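Local coordinates for protein Udp-n-acetylglucosamine pyrophosphorylase (Trypanosoma brucei, PDB 4BQH) that probably catalyses the formation of UDP-N-acetylglucosamine and diphosphate from UTP and N-acetylglucosamine 1-phosphate, at residues G140-K145 / V533-R538; R157-A162 / K171-L176. All blocks are in the same frame, centred on the assembly; numbering follows the deposited sequence.

Contact 1: G140-K145 / V533-R538; sequences GLQQRK and VIFIRR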
# COMPACT_ATOMS: atom_id res chain seq x y z
N GLY A 140 -16.42 -10.52 12.94
CA GLY A 140 -16.71 -9.44 13.84
C GLY A 140 -17.32 -8.25 13.13
O GLY A 140 -17.61 -7.24 13.77
N LEU A 141 -17.48 -8.35 11.81
CA LEU A 141 -18.17 -7.31 11.07
C LEU A 141 -19.47 -7.86 10.53
O LEU A 141 -19.51 -8.97 10.00
CB LEU A 141 -17.31 -6.76 9.93
CG LEU A 141 -15.99 -6.10 10.35
CD1 LEU A 141 -15.16 -5.80 9.12
CD2 LEU A 141 -16.25 -4.82 11.15
N GLN A 142 -20.52 -7.05 10.65
CA GLN A 142 -21.80 -7.39 10.06
C GLN A 142 -21.76 -7.34 8.53
O GLN A 142 -22.53 -8.03 7.87
CB GLN A 142 -22.89 -6.46 10.61
CG GLN A 142 -23.12 -6.66 12.11
CD GLN A 142 -24.41 -6.03 12.60
OE1 GLN A 142 -24.39 -5.24 13.52
NE2 GLN A 142 -25.51 -6.35 11.95
N GLN A 143 -20.87 -6.52 7.96
CA GLN A 143 -20.65 -6.55 6.53
C GLN A 143 -19.90 -7.83 6.33
O GLN A 143 -19.04 -8.16 7.13
CB GLN A 143 -19.74 -5.40 6.07
CG GLN A 143 -20.28 -4.03 6.37
CD GLN A 143 -19.23 -2.95 6.21
OE1 GLN A 143 -19.05 -2.43 5.11
NE2 GLN A 143 -18.53 -2.63 7.28
N ARG A 144 -20.17 -8.57 5.28
CA ARG A 144 -19.36 -9.77 5.13
C ARG A 144 -18.56 -9.56 3.87
O ARG A 144 -18.84 -10.13 2.83
CB ARG A 144 -20.22 -11.05 5.14
CG ARG A 144 -21.11 -11.23 6.37
CD ARG A 144 -20.35 -11.24 7.70
N LYS A 145 -17.60 -8.64 3.97
CA LYS A 145 -16.91 -8.16 2.78
C LYS A 145 -15.43 -8.49 2.88
O LYS A 145 -14.85 -8.38 3.96
CB LYS A 145 -17.07 -6.65 2.67
CG LYS A 145 -18.53 -6.20 2.52
CD LYS A 145 -18.61 -4.70 2.51
CE LYS A 145 -20.09 -4.27 2.44
NZ LYS A 145 -20.15 -2.80 2.59
N VAL A 533 -23.78 -3.05 18.44
CA VAL A 533 -23.13 -2.31 17.34
C VAL A 533 -24.21 -1.87 16.35
O VAL A 533 -24.83 -2.70 15.75
CB VAL A 533 -22.11 -3.19 16.59
CG1 VAL A 533 -21.36 -2.37 15.54
CG2 VAL A 533 -21.09 -3.81 17.55
N ILE A 534 -24.40 -0.56 16.22
CA ILE A 534 -25.32 0.00 15.23
C ILE A 534 -24.69 -0.20 13.85
O ILE A 534 -23.53 0.20 13.63
CB ILE A 534 -25.56 1.50 15.53
CG1 ILE A 534 -26.32 1.68 16.86
CG2 ILE A 534 -26.29 2.19 14.37
CD1 ILE A 534 -27.75 1.19 16.81
N PHE A 535 -25.41 -0.86 12.94
CA PHE A 535 -24.93 -1.15 11.60
C PHE A 535 -25.55 -0.15 10.60
O PHE A 535 -26.76 -0.07 10.48
CB PHE A 535 -25.26 -2.61 11.25
CG PHE A 535 -24.75 -3.06 9.90
CD1 PHE A 535 -23.60 -2.48 9.34
CD2 PHE A 535 -25.39 -4.08 9.22
CE1 PHE A 535 -23.15 -2.90 8.09
CE2 PHE A 535 -24.93 -4.51 7.97
CZ PHE A 535 -23.81 -3.91 7.41
N ILE A 536 -24.72 0.66 9.95
CA ILE A 536 -25.21 1.68 8.99
C ILE A 536 -24.71 1.27 7.60
O ILE A 536 -23.51 1.17 7.38
CB ILE A 536 -24.78 3.12 9.37
CG1 ILE A 536 -25.16 3.47 10.83
CG2 ILE A 536 -25.36 4.15 8.38
CD1 ILE A 536 -24.78 4.86 11.28
N ARG A 537 -25.65 1.00 6.69
CA ARG A 537 -25.32 0.55 5.33
C ARG A 537 -26.33 1.13 4.35
O ARG A 537 -27.40 1.60 4.77
CB ARG A 537 -25.21 -0.99 5.19
CG ARG A 537 -26.50 -1.79 5.30
CD ARG A 537 -27.06 -1.72 6.71
NE ARG A 537 -28.10 -2.71 6.94
CZ ARG A 537 -28.68 -2.93 8.12
NH1 ARG A 537 -28.34 -2.22 9.20
NH2 ARG A 537 -29.62 -3.86 8.21
N ARG A 538 -25.97 1.16 3.07
CA ARG A 538 -26.91 1.63 2.04
C ARG A 538 -28.02 0.61 1.87
O ARG A 538 -27.79 -0.60 1.93
CB ARG A 538 -26.22 1.83 0.69
CG ARG A 538 -25.50 3.15 0.57
CD ARG A 538 -25.46 3.64 -0.88
NE ARG A 538 -25.28 2.55 -1.85
CZ ARG A 538 -24.58 2.66 -2.99
NH1 ARG A 538 -23.95 3.79 -3.29
NH2 ARG A 538 -24.47 1.63 -3.82
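Q142 sets its CB over one face of the F535 ring. Q142 CB sits 3.8 Å from the ring centroid of F535 and only 14° off the ring normal, a CH-pi contact. From there the extended Q142 chain runs back past F535 toward the backbone of the strand, the two side chains sliding past each other in opposite directions. The Q142 amide thus ends beside F535 CB and CD2, its plane turned 44° from the ring. Q142 NE2 is 3.6 Å from F535 CD2. Q142 OE1 faces V533 O at 3.4 Å, two acceptors with no bond between them. The opposite ring face carries R537 CD. With F535 CG anti to the backbone N (chi1 -177°), the ring is carried out toward Q142 and Q143. Strand 533-536 closes a beta-alpha-beta unit with parallel strand 501-504 and helix 519-528. V533 and F535 point to the 140-145 loop, while I534 and I536 pack on that helix. Q143 CG meets the ring obliquely, 3.5 Å from F535 CE1. The amide is held at both ends: Q143 OE1 accepts K145 NZ at 2.8 Å on an in-plane lone pair, and NE2 bonds E503 of strand 501-504. E503 also takes the backbone N of Q142.

Contact 2: R157-A162 / K171-L176; sequences RRQEIA and KARVQL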
# COMPACT_ATOMS: atom_id res chain seq x y z
N ARG A 157 -17.06 5.46 -3.13
CA ARG A 157 -17.55 6.55 -2.30
C ARG A 157 -16.79 7.88 -2.53
O ARG A 157 -17.41 8.94 -2.67
CB ARG A 157 -17.57 6.15 -0.82
CG ARG A 157 -18.16 7.19 0.09
CD ARG A 157 -19.63 7.47 -0.21
NE ARG A 157 -20.05 8.52 0.70
CZ ARG A 157 -20.87 9.52 0.40
NH1 ARG A 157 -21.40 9.62 -0.81
NH2 ARG A 157 -21.15 10.40 1.35
N ARG A 158 -15.46 7.81 -2.58
CA ARG A 158 -14.64 8.99 -2.85
C ARG A 158 -15.01 9.59 -4.25
O ARG A 158 -15.07 10.82 -4.43
CB ARG A 158 -13.15 8.66 -2.76
CG ARG A 158 -12.61 8.44 -1.33
CD ARG A 158 -12.60 9.70 -0.45
NE ARG A 158 -11.96 9.39 0.84
CZ ARG A 158 -12.00 10.16 1.91
NH1 ARG A 158 -12.66 11.31 1.90
NH2 ARG A 158 -11.34 9.80 3.02
N GLN A 159 -15.24 8.73 -5.23
CA GLN A 159 -15.63 9.16 -6.59
C GLN A 159 -16.96 9.88 -6.55
O GLN A 159 -17.14 10.94 -7.16
CB GLN A 159 -15.73 7.94 -7.53
CG GLN A 159 -14.37 7.41 -8.02
CD GLN A 159 -14.49 6.15 -8.85
OE1 GLN A 159 -13.51 5.69 -9.45
NE2 GLN A 159 -15.71 5.59 -8.93
N GLU A 160 -17.90 9.30 -5.81
CA GLU A 160 -19.24 9.89 -5.63
C GLU A 160 -19.18 11.27 -4.96
O GLU A 160 -19.89 12.19 -5.40
CB GLU A 160 -20.12 8.90 -4.85
CG GLU A 160 -21.56 9.33 -4.62
CD GLU A 160 -22.32 8.37 -3.72
OE1 GLU A 160 -21.69 7.47 -3.10
OE2 GLU A 160 -23.56 8.49 -3.65
N ILE A 161 -18.36 11.42 -3.92
CA ILE A 161 -18.22 12.73 -3.26
C ILE A 161 -17.59 13.77 -4.21
O ILE A 161 -18.07 14.90 -4.30
CB ILE A 161 -17.43 12.65 -1.92
CG1 ILE A 161 -18.16 11.76 -0.90
CG2 ILE A 161 -17.24 14.05 -1.32
CD1 ILE A 161 -17.30 11.36 0.29
N ALA A 162 -16.53 13.37 -4.94
CA ALA A 162 -15.90 14.25 -5.91
C ALA A 162 -16.95 14.79 -6.91
O ALA A 162 -16.96 16.00 -7.21
CB ALA A 162 -14.76 13.52 -6.64
N LYS A 171 -17.84 11.41 -15.12
CA LYS A 171 -17.66 10.47 -14.03
C LYS A 171 -16.27 10.69 -13.44
O LYS A 171 -15.31 10.94 -14.19
CB LYS A 171 -17.82 9.03 -14.52
CG LYS A 171 -19.25 8.69 -14.98
CD LYS A 171 -20.23 8.54 -13.81
CE LYS A 171 -20.95 9.83 -13.44
NZ LYS A 171 -21.96 9.61 -12.36
N ALA A 172 -16.19 10.64 -12.12
CA ALA A 172 -14.89 10.73 -11.41
C ALA A 172 -14.37 9.31 -11.39
O ALA A 172 -15.08 8.41 -10.97
CB ALA A 172 -15.09 11.22 -9.98
N ARG A 173 -13.14 9.10 -11.85
CA ARG A 173 -12.60 7.74 -11.92
C ARG A 173 -11.19 7.67 -11.35
O ARG A 173 -10.26 8.29 -11.85
CB ARG A 173 -12.62 7.19 -13.37
CG ARG A 173 -14.02 6.87 -13.90
CD ARG A 173 -14.74 5.88 -12.99
NE ARG A 173 -16.12 5.58 -13.40
CZ ARG A 173 -17.22 5.94 -12.74
NH1 ARG A 173 -17.15 6.66 -11.62
NH2 ARG A 173 -18.40 5.59 -13.21
N VAL A 174 -11.05 6.88 -10.29
CA VAL A 174 -9.72 6.57 -9.75
C VAL A 174 -9.27 5.25 -10.43
O VAL A 174 -9.99 4.24 -10.34
CB VAL A 174 -9.81 6.35 -8.22
CG1 VAL A 174 -8.47 5.81 -7.67
CG2 VAL A 174 -10.22 7.64 -7.52
N GLN A 175 -8.12 5.23 -11.09
CA GLN A 175 -7.61 3.97 -11.69
C GLN A 175 -7.11 3.08 -10.57
O GLN A 175 -6.33 3.55 -9.74
CB GLN A 175 -6.49 4.24 -12.69
CG GLN A 175 -6.91 5.17 -13.84
CD GLN A 175 -7.98 4.55 -14.70
OE1 GLN A 175 -7.94 3.36 -15.01
NE2 GLN A 175 -8.98 5.36 -15.08
N LEU A 176 -7.57 1.83 -10.54
CA LEU A 176 -7.17 0.88 -9.53
C LEU A 176 -6.12 -0.04 -10.15
O LEU A 176 -6.36 -0.69 -11.18
CB LEU A 176 -8.38 0.06 -9.04
CG LEU A 176 -8.04 -1.00 -7.97
CD1 LEU A 176 -7.40 -0.36 -6.74
CD2 LEU A 176 -9.26 -1.78 -7.56
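Q159 of helix 147-166 reaches across to A172, R173 and V174, which lead into strand 175-180. The helix connects parallel neighbours 114-119 and 175-180, a beta-alpha-beta crossover in the GT-A, Rossmann-like core. At the start of the segment, R157 lies on a part of the helix that does not meet 171-176. I161 CG1 lies over one face of the R157 guanidinium. R157 NH1 makes a salt bridge to E160 OE1 at 3.2 Å, meeting that oxygen from above the carboxylate plane. E513 is a second partner of R157. The end of R158 also leads away, toward Y106 of helix 95-110 and N287. Q159 carries the contact. Its CG is anti to the carbonyl carbon (chi1 -78°), and the chain beyond is extended, which sends the amide over the backbone of 172-174. V174 N donates to Q159 OE1 at 2.9 Å in a nearly straight bond (167° at the hydrogen). Q204 NE2 also donates to this buried oxygen. At the other end of the amide, Q159 NE2 stands 3.2 Å from R173 NH1; both are donors and no bond joins them. The R173 chain bends at chi2 and folds back, and R173 NH1 donates to A172 O at 2.8 Å. A172 O lies against the Q159 chain, 3.2 Å from Q159 CG. The A172 CB methyl rests 3.5 Å from Q159 O. One turn further on, A162 completes the packing, with A162 CB 4.1 Å from A172 CB.

The centres of contacts 1 and 2 are 23 Å apart. Their nearest atoms, R538 NH1 and E160 OE1, come to about 4 Å but do not touch. Helix 147-166 joins the two contacts: residues 140-145 run into its start, and residues 157-162 lie further along it. K145 makes salt bridges to E153 of this helix and to E541 near the chain end. R538 of contact 1 also has its guanidinium close to that of R156, next to contact 2, but these are like charges. The C-terminal region meets the helix near both contacts. The 19 residues of the inhibitor pocket lie between 48 and 401, so 533-538 is not among them.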